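Local atomic coordinates of antibiotic biosynthesis monooxygenase (Shewanella loihica, PDB entry 2RIL), a protein that probably acts as a monooxygenase of the antibiotic-biosynthesis type, working as a dimer. Residues A[6-11]-A[91-96]; A[43-48]-A[57-62]. All blocks are in the same frame, centred on the assembly; numbering follows the deposited sequence. Where two conformers were deposited one is given.

Interaction 1 of 2, residues A[6-11]-A[91-96]; sequences VTLINP and PALYRV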
ATOM      1  N   VAL A   6     -13.095  -0.781  -4.908  0.50  8.54           N
ATOM      2  CA  VAL A   6     -11.965  -1.599  -4.467  0.50  8.44           C
ATOM      3  C   VAL A   6     -10.680  -0.811  -4.621  0.50  7.51           C
ATOM      4  O   VAL A   6     -10.610   0.173  -5.374  0.50  6.87           O
ATOM      5  CB  VAL A   6     -11.809  -2.951  -5.244  0.50  9.39           C
ATOM      6  CG1 VAL A   6     -13.016  -3.856  -5.004  0.50  9.90           C
ATOM      7  CG2 VAL A   6     -11.599  -2.737  -6.744  0.50  9.93           C
ATOM      8  N   THR A   7      -9.651  -1.264  -3.919  1.00  6.75           N
ATOM      9  CA  THR A   7      -8.343  -0.652  -3.978  1.00  6.93           C
ATOM     10  C   THR A   7      -7.361  -1.645  -4.534  1.00  6.89           C
ATOM     11  O   THR A   7      -7.240  -2.748  -4.006  1.00  8.12           O
ATOM     12  CB  THR A   7      -7.882  -0.220  -2.594  1.00  7.32           C
ATOM     13  OG1 THR A   7      -8.844   0.707  -2.066  1.00  9.87           O
ATOM     14  CG2 THR A   7      -6.497   0.439  -2.647  1.00  8.19           C
ATOM     15  N   LEU A   8      -6.635  -1.270  -5.589  1.00  6.47           N
ATOM     16  CA  LEU A   8      -5.495  -2.055  -6.046  1.00  7.22           C
ATOM     17  C   LEU A   8      -4.301  -1.565  -5.242  1.00  6.81           C
ATOM     18  O   LEU A   8      -4.040  -0.375  -5.231  1.00  8.39           O
ATOM     19  CB  LEU A   8      -5.263  -1.793  -7.541  1.00  8.69           C
ATOM     20  CG  LEU A   8      -3.924  -2.251  -8.133  1.00 10.64           C
ATOM     21  CD1 LEU A   8      -3.857  -3.757  -8.217  1.00 13.26           C
ATOM     22  CD2 LEU A   8      -3.581  -1.602  -9.447  1.00 13.53           C
ATOM     23  N   ILE A   9      -3.550  -2.485  -4.615  1.00  6.76           N
ATOM     24  CA  ILE A   9      -2.249  -2.135  -4.069  1.00  5.86           C
ATOM     25  C   ILE A   9      -1.238  -2.998  -4.808  1.00  6.86           C
ATOM     26  O   ILE A   9      -1.390  -4.229  -4.878  1.00  8.12           O
ATOM     27  CB  ILE A   9      -2.155  -2.310  -2.552  1.00  5.77           C
ATOM     28  CG1 ILE A   9      -3.249  -1.508  -1.840  1.00  6.11           C
ATOM     29  CG2 ILE A   9      -0.783  -1.871  -2.103  1.00  6.94           C
ATOM     30  CD1 ILE A   9      -3.325  -1.716  -0.310  1.00  7.43           C
ATOM     31  N   ASN A  10      -0.259  -2.331  -5.411  1.00  7.03           N
ATOM     32  CA  ASN A  10       0.755  -2.990  -6.213  1.00  6.62           C
ATOM     33  C   ASN A  10       2.144  -2.550  -5.792  1.00  6.43           C
ATOM     34  O   ASN A  10       2.602  -1.472  -6.163  1.00  6.57           O
ATOM     35  CB  ASN A  10       0.536  -2.686  -7.700  1.00  6.69           C
ATOM     36  CG  ASN A  10       1.253  -3.630  -8.602  1.00  7.17           C
ATOM     37  OD1 ASN A  10       1.985  -4.488  -8.105  1.00  9.28           O
ATOM     38  ND2 ASN A  10       1.085  -3.479  -9.934  1.00  8.47           N
ATOM     39  N   PRO A  11       2.795  -3.352  -4.933  1.00  6.58           N
ATOM     40  CA  PRO A  11       4.160  -3.052  -4.515  1.00  7.36           C
ATOM     41  C   PRO A  11       5.148  -3.536  -5.553  1.00  8.56           C
ATOM     42  O   PRO A  11       5.029  -4.675  -6.018  1.00  9.79           O
ATOM     43  CB  PRO A  11       4.316  -3.856  -3.217  1.00  7.05           C
ATOM     44  CG  PRO A  11       3.449  -5.023  -3.399  1.00  8.96           C
ATOM     45  CD  PRO A  11       2.305  -4.588  -4.316  1.00  8.69           C
ATOM     46  N   PRO A  91       0.377  -7.257  -7.851  1.00  9.52           N
ATOM     47  CA  PRO A  91      -0.888  -6.571  -7.658  1.00  9.94           C
ATOM     48  C   PRO A  91      -1.910  -7.461  -6.967  1.00  8.76           C
ATOM     49  O   PRO A  91      -2.010  -8.670  -7.246  1.00 11.01           O
ATOM     50  CB  PRO A  91      -1.348  -6.269  -9.086  1.00 10.52           C
ATOM     51  CG  PRO A  91      -0.638  -7.302  -9.946  1.00 10.96           C
ATOM     52  CD  PRO A  91       0.688  -7.481  -9.282  1.00 10.49           C
ATOM     53  N   ALA A  92      -2.692  -6.850  -6.088  1.00  8.23           N
ATOM     54  CA  ALA A  92      -3.863  -7.488  -5.513  1.00  8.04           C
ATOM     55  C   ALA A  92      -4.906  -6.436  -5.181  1.00  7.78           C
ATOM     56  O   ALA A  92      -4.565  -5.268  -4.961  1.00  7.19           O
ATOM     57  CB  ALA A  92      -3.468  -8.316  -4.250  1.00  8.93           C
ATOM     58  N   LEU A  93      -6.160  -6.875  -5.094  1.00  7.68           N
ATOM     59  CA  LEU A  93      -7.280  -5.992  -4.729  1.00  7.61           C
ATOM     60  C   LEU A  93      -7.599  -6.136  -3.257  1.00  7.39           C
ATOM     61  O   LEU A  93      -7.506  -7.220  -2.684  1.00  7.80           O
ATOM     62  CB  LEU A  93      -8.546  -6.318  -5.524  1.00  7.70           C
ATOM     63  CG  LEU A  93      -8.500  -6.040  -7.015  1.00  8.82           C
ATOM     64  CD1 LEU A  93      -9.916  -6.308  -7.621  1.00 10.60           C
ATOM     65  CD2 LEU A  93      -7.970  -4.643  -7.343  1.00 10.64           C
ATOM     66  N   TYR A  94      -8.057  -5.023  -2.675  1.00  6.60           N
ATOM     67  CA  TYR A  94      -8.304  -4.853  -1.240  1.00  6.46           C
ATOM     68  C   TYR A  94      -9.546  -4.042  -0.994  1.00  7.31           C
ATOM     69  O   TYR A  94      -9.978  -3.267  -1.864  1.00  7.08           O
ATOM     70  CB  TYR A  94      -7.115  -4.059  -0.592  1.00  7.14           C
ATOM     71  CG  TYR A  94      -5.831  -4.831  -0.623  1.00  6.90           C
ATOM     72  CD1 TYR A  94      -5.013  -4.850  -1.744  1.00  6.97           C
ATOM     73  CD2 TYR A  94      -5.402  -5.540   0.495  1.00  5.97           C
ATOM     74  CE1 TYR A  94      -3.872  -5.611  -1.781  1.00  6.34           C
ATOM     75  CE2 TYR A  94      -4.231  -6.281   0.472  1.00  7.06           C
ATOM     76  CZ  TYR A  94      -3.465  -6.326  -0.669  1.00  7.05           C
ATOM     77  OH  TYR A  94      -2.335  -7.133  -0.779  1.00  8.85           O
ATOM     78  N   ARG A  95     -10.066  -4.179   0.221  1.00  7.33           N
ATOM     79  CA  ARG A  95     -11.025  -3.193   0.732  1.00  8.73           C
ATOM     80  C   ARG A  95     -10.557  -2.739   2.095  1.00  7.00           C
ATOM     81  O   ARG A  95      -9.857  -3.472   2.797  1.00  8.18           O
ATOM     82  CB  ARG A  95     -12.445  -3.740   0.772  1.00 12.21           C
ATOM     83  CG  ARG A  95     -12.999  -3.762  -0.663  1.00 16.06           C
ATOM     84  CD  ARG A  95     -14.498  -3.631  -0.759  1.00 17.91           C
ATOM     85  NE  ARG A  95     -14.982  -3.841  -2.129  1.00 18.72           N
ATOM     86  CZ  ARG A  95     -15.182  -5.021  -2.701  1.00 20.95           C
ATOM     87  NH1 ARG A  95     -14.963  -6.159  -2.030  1.00 24.45           N
ATOM     88  NH2 ARG A  95     -15.601  -5.061  -3.962  1.00 19.66           N
ATOM     89  N   VAL A  96     -10.933  -1.545   2.495  1.00  8.19           N
ATOM     90  CA  VAL A  96     -10.540  -1.010   3.793  1.00  6.72           C
ATOM     91  C   VAL A  96     -11.448  -1.618   4.858  1.00  7.92           C
ATOM     92  O   VAL A  96     -12.667  -1.570   4.737  1.00  8.56           O
ATOM     93  CB  VAL A  96     -10.613   0.531   3.822  1.00  6.93           C
ATOM     94  CG1 VAL A  96     -10.296   1.067   5.239  1.00  8.53           C
ATOM     95  CG2 VAL A  96      -9.622   1.148   2.799  1.00  9.88           C
TER
HETATM   96  O   HOH W   1      -0.101  -6.690  -3.026  1.00 12.68           O

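Interaction 2 of 2, residues A[43-48]-A[57-62]; sequences QLHQSI and INVAIW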
ATOM      1  N   GLN A  43      -2.528   6.751  -6.630  1.00  7.33           N
ATOM      2  CA  GLN A  43      -1.437   7.404  -5.937  1.00  7.88           C
ATOM      3  C   GLN A  43      -0.226   6.502  -5.991  1.00  6.98           C
ATOM      4  O   GLN A  43      -0.178   5.455  -5.299  1.00  6.30           O
ATOM      5  CB  GLN A  43      -1.791   7.708  -4.480  1.00  7.97           C
ATOM      6  CG  GLN A  43      -2.930   8.689  -4.300  1.00  9.58           C
ATOM      7  CD  GLN A  43      -3.244   8.873  -2.858  1.00 11.47           C
ATOM      8  OE1 GLN A  43      -3.684   7.934  -2.233  1.00 16.41           O
ATOM      9  NE2 GLN A  43      -2.927  10.022  -2.308  1.00 12.04           N
ATOM     10  N   LEU A  44       0.755   6.894  -6.788  1.00  7.26           N
ATOM     11  CA  LEU A  44       2.000   6.112  -6.851  1.00  6.51           C
ATOM     12  C   LEU A  44       2.878   6.666  -5.743  1.00  6.53           C
ATOM     13  O   LEU A  44       3.180   7.859  -5.715  1.00  7.02           O
ATOM     14  CB  LEU A  44       2.738   6.350  -8.181  1.00  6.91           C
ATOM     15  CG  LEU A  44       4.048   5.534  -8.334  1.00  7.48           C
ATOM     16  CD1 LEU A  44       3.826   4.031  -8.361  1.00  7.18           C
ATOM     17  CD2 LEU A  44       4.802   6.039  -9.562  1.00  8.37           C
ATOM     18  N   HIS A  45       3.272   5.798  -4.805  1.00  7.09           N
ATOM     19  CA  HIS A  45       4.081   6.166  -3.649  1.00  6.46           C
ATOM     20  C   HIS A  45       5.543   5.740  -3.902  1.00  6.28           C
ATOM     21  O   HIS A  45       5.813   4.622  -4.371  1.00  7.82           O
ATOM     22  CB  HIS A  45       3.575   5.442  -2.409  1.00  6.85           C
ATOM     23  CG  HIS A  45       2.229   5.872  -1.932  1.00  6.49           C
ATOM     24  ND1 HIS A  45       1.045   5.529  -2.568  1.00  7.92           N
ATOM     25  CD2 HIS A  45       1.881   6.585  -0.825  1.00  6.47           C
ATOM     26  CE1 HIS A  45       0.036   6.030  -1.858  1.00  7.46           C
ATOM     27  NE2 HIS A  45       0.514   6.637  -0.781  1.00  7.01           N
ATOM     28  N   GLN A  46       6.473   6.621  -3.546  1.00  6.24           N
ATOM     29  CA  GLN A  46       7.909   6.343  -3.604  1.00  7.18           C
ATOM     30  C   GLN A  46       8.466   6.312  -2.189  1.00  7.21           C
ATOM     31  O   GLN A  46       8.196   7.195  -1.386  1.00  7.11           O
ATOM     32  CB  GLN A  46       8.657   7.406  -4.415  1.00  7.53           C
ATOM     33  CG  GLN A  46      10.143   7.106  -4.531  1.00  8.60           C
ATOM     34  CD  GLN A  46      10.892   8.169  -5.267  1.00 10.82           C
ATOM     35  OE1 GLN A  46      10.347   8.764  -6.175  1.00 12.29           O
ATOM     36  NE2 GLN A  46      12.147   8.398  -4.883  1.00 14.45           N
ATOM     37  N   SER A  47       9.296   5.307  -1.917  1.00  7.56           N
ATOM     38  CA  SER A  47       9.888   5.183  -0.613  1.00  8.55           C
ATOM     39  C   SER A  47      10.844   6.330  -0.336  1.00  9.21           C
ATOM     40  O   SER A  47      11.571   6.776  -1.234  1.00  9.71           O
ATOM     41  CB  SER A  47      10.631   3.841  -0.460  1.00  7.97           C
ATOM     42  OG  SER A  47      11.751   3.738  -1.330  1.00  9.46           O
ATOM     43  N   ILE A  48      10.858   6.809   0.909  0.50 10.08           N
ATOM     44  CA  ILE A  48      11.866   7.805   1.292  0.50 11.50           C
ATOM     45  C   ILE A  48      13.277   7.191   1.385  0.50 12.19           C
ATOM     46  O   ILE A  48      14.252   7.904   1.128  0.50 12.91           O
ATOM     47  CB  ILE A  48      11.507   8.560   2.608  0.50 11.48           C
ATOM     48  CG1 ILE A  48      10.139   9.216   2.492  0.50  9.62           C
ATOM     49  CG2 ILE A  48      12.588   9.633   2.954  0.50 12.37           C
ATOM     50  CD1 ILE A  48       9.600   9.821   3.839  0.50 11.71           C
ATOM     51  N   ILE A  57       5.143   1.812  -4.584  1.00  6.58           N
ATOM     52  CA  ILE A  57       3.896   1.099  -4.323  1.00  6.26           C
ATOM     53  C   ILE A  57       2.758   1.918  -4.853  1.00  6.62           C
ATOM     54  O   ILE A  57       2.591   3.078  -4.445  1.00  7.24           O
ATOM     55  CB  ILE A  57       3.617   0.819  -2.810  1.00  6.40           C
ATOM     56  CG1 ILE A  57       4.773   0.033  -2.173  1.00  5.69           C
ATOM     57  CG2 ILE A  57       2.286   0.092  -2.655  1.00  6.50           C
ATOM     58  CD1 ILE A  57       4.555  -0.383  -0.720  1.00  7.66           C
ATOM     59  N   ASN A  58       2.018   1.383  -5.824  1.00  5.98           N
ATOM     60  CA  ASN A  58       0.850   2.092  -6.327  1.00  5.47           C
ATOM     61  C   ASN A  58      -0.385   1.699  -5.544  1.00  5.55           C
ATOM     62  O   ASN A  58      -0.587   0.523  -5.199  1.00  6.88           O
ATOM     63  CB  ASN A  58       0.615   1.821  -7.804  1.00  6.09           C
ATOM     64  CG  ASN A  58      -0.454   2.725  -8.380  1.00  6.32           C
ATOM     65  OD1 ASN A  58      -0.489   3.927  -8.042  1.00  7.89           O
ATOM     66  ND2 ASN A  58      -1.317   2.188  -9.242  1.00  8.32           N
ATOM     67  N   VAL A  59      -1.251   2.685  -5.281  1.00  5.85           N
ATOM     68  CA  VAL A  59      -2.525   2.480  -4.616  1.00  6.49           C
ATOM     69  C   VAL A  59      -3.588   3.154  -5.474  1.00  6.87           C
ATOM     70  O   VAL A  59      -3.617   4.368  -5.543  1.00  8.10           O
ATOM     71  CB  VAL A  59      -2.526   3.036  -3.196  1.00  6.72           C
ATOM     72  CG1 VAL A  59      -3.882   2.661  -2.492  1.00  7.83           C
ATOM     73  CG2 VAL A  59      -1.368   2.498  -2.325  1.00  8.39           C
ATOM     74  N   ALA A  60      -4.425   2.356  -6.139  1.00  7.93           N
ATOM     75  CA  ALA A  60      -5.435   2.872  -7.084  1.00  7.75           C
ATOM     76  C   ALA A  60      -6.824   2.480  -6.636  1.00  7.27           C
ATOM     77  O   ALA A  60      -7.001   1.424  -6.034  1.00  8.55           O
ATOM     78  CB  ALA A  60      -5.204   2.298  -8.461  1.00  8.28           C
ATOM     79  N   ILE A  61      -7.800   3.312  -6.953  0.50  7.46           N
ATOM     80  CA  ILE A  61      -9.176   3.067  -6.595  0.50  7.24           C
ATOM     81  C   ILE A  61      -9.977   2.829  -7.875  0.50  7.34           C
ATOM     82  O   ILE A  61      -9.858   3.587  -8.863  0.50  7.45           O
ATOM     83  CB  ILE A  61      -9.808   4.231  -5.840  0.50  7.96           C
ATOM     84  CG1 ILE A  61      -8.839   4.773  -4.794  0.50  8.47           C
ATOM     85  CG2 ILE A  61     -11.149   3.768  -5.212  0.50  8.82           C
ATOM     86  CD1 ILE A  61      -8.720   3.893  -3.635  0.50 10.30           C
ATOM     87  N   TRP A  62     -10.754   1.758  -7.855  1.00  6.90           N
ATOM     88  CA  TRP A  62     -11.612   1.359  -8.960  1.00  7.13           C
ATOM     89  C   TRP A  62     -13.064   1.273  -8.469  1.00  7.09           C
ATOM     90  O   TRP A  62     -13.322   0.910  -7.327  1.00  7.80           O
ATOM     91  CB  TRP A  62     -11.167   0.002  -9.512  1.00  8.71           C
ATOM     92  CG  TRP A  62      -9.908   0.076 -10.276  1.00  8.43           C
ATOM     93  CD1 TRP A  62      -8.623   0.126  -9.782  1.00  8.41           C
ATOM     94  CD2 TRP A  62      -9.798   0.228 -11.686  1.00  7.81           C
ATOM     95  NE1 TRP A  62      -7.736   0.264 -10.790  1.00  9.79           N
ATOM     96  CE2 TRP A  62      -8.426   0.296 -11.984  1.00  8.73           C
ATOM     97  CE3 TRP A  62     -10.731   0.237 -12.737  1.00  8.72           C
ATOM     98  CZ2 TRP A  62      -7.968   0.393 -13.279  1.00 10.05           C
ATOM     99  CZ3 TRP A  62     -10.260   0.338 -14.007  1.00  9.91           C
ATOM    100  CH2 TRP A  62      -8.899   0.412 -14.269  1.00  9.23           C
TER
HETATM  101  O   HOH W   2      -5.108   5.845  -3.639  1.00 11.02           O

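Interaction 1 of 2, residues A[6-11]-A[91-96]
The first and last strands of the ferredoxin-like sheet of a dimeric alpha/beta-barrel protein pair here antiparallel, 6-11 against 91-96. Thr7 with Tyr94 and Ile9 with Ala92 are hydrogen-bonded pairs, and Leu8 with Leu93 is the non-hydrogen-bonded pair between them. Thr7 N gives a straight bond to Tyr94 O (2.9 Å, 166°), whereas the return from Tyr94 N to Thr7 O, 2.8 Å, is bent to 136°. Ile9 N meets Ala92 O almost along the C=O axis.

Leu8 and Leu93 lie on the face packed by helix 65-79, where branched apolar chains suit packing against Phe68 and Tyr69: Leu93 CD2 rests on Leu8 CB at 3.9 Å, and Leu8 CD1 on Pro91 CB at 3.7 Å. On the other face Tyr94, its CG anti to the carbonyl carbon, carries its ring across Ile9, which puts CD1 over the ring face in a CH-pi contact, 4.1 Å from the centroid. The phenol OH bonds to Tyr54 O of the second subunit and accepts from a water that also reaches Ile9 O weakly. Arg95 NE bonds to Pro5 O and NH2 to Ala4 O; Val6 CG1, in the conformer given, sits tightly over one guanidinium face, 3.0 Å from Arg95 NH2.

Interaction 2 of 2, residues A[43-48]-A[57-62]
Ile57, near the start of inner strand 56-62 of the hairpin with 39-47, is locked to His45 by two backbone bonds: His45 N to Ile57 O at 2.8 Å and Ile57 N to His45 O at 2.9 Å. Ile57 O also lies at the edge of the His45 ring, 3.3 Å from His45 CB, while the Ile57 side chain leads away to pack on Ile9 and on Tyr94 of the second subunit. Asn58, in the non-hydrogen-bonded pair with Leu44, turns to the opposite face of the sheet, where Leu44 CD1 meets Asn58 CB at 3.9 Å and both residues touch Trp26 of helix 19-33. Val59 faces the His45 side again. Its CG2, anti to the carbonyl carbon, comes obliquely within 3.8 Å of His45 CE1, an apolar branch suited to pack beside the imidazole. Its backbone pairs with Gln43: Gln43 N to Val59 O at 2.8 Å and Val59 N to Gln43 O at 3.0 Å. A water donates to both Val59 O and Gln43 OE1, tying the polar tip of an exposed side chain to the strand. His45 ND1 donates weakly to Gln43 O, also the acceptor of Val59 N, consistent with a proton on ND1 and an imidazole rotation set partly by its own strand.

How the interactions relate
Strands 6-12 and 56-62 are neighbours in one antiparallel sheet, so interactions 1 and 2 join on a common seam: Leu8 N lies 2.8 Å from Ala60 O and Asn10 N 2.9 Å from Asn58 O, both probable hydrogen bonds. Thr7 CG2 packs on Val59 CG1 at 3.4 Å. Along the chain, interaction 2, a largely buried local hairpin contact, is nested inside the long connection closed by interaction 1, which is partly buried. Both are held by four backbone hydrogen bonds; interaction 1 adds apolar and CH-pi packing, whereas side chains add less to interaction 2. Both contain an outermost strand that continues the sheet into the second subunit.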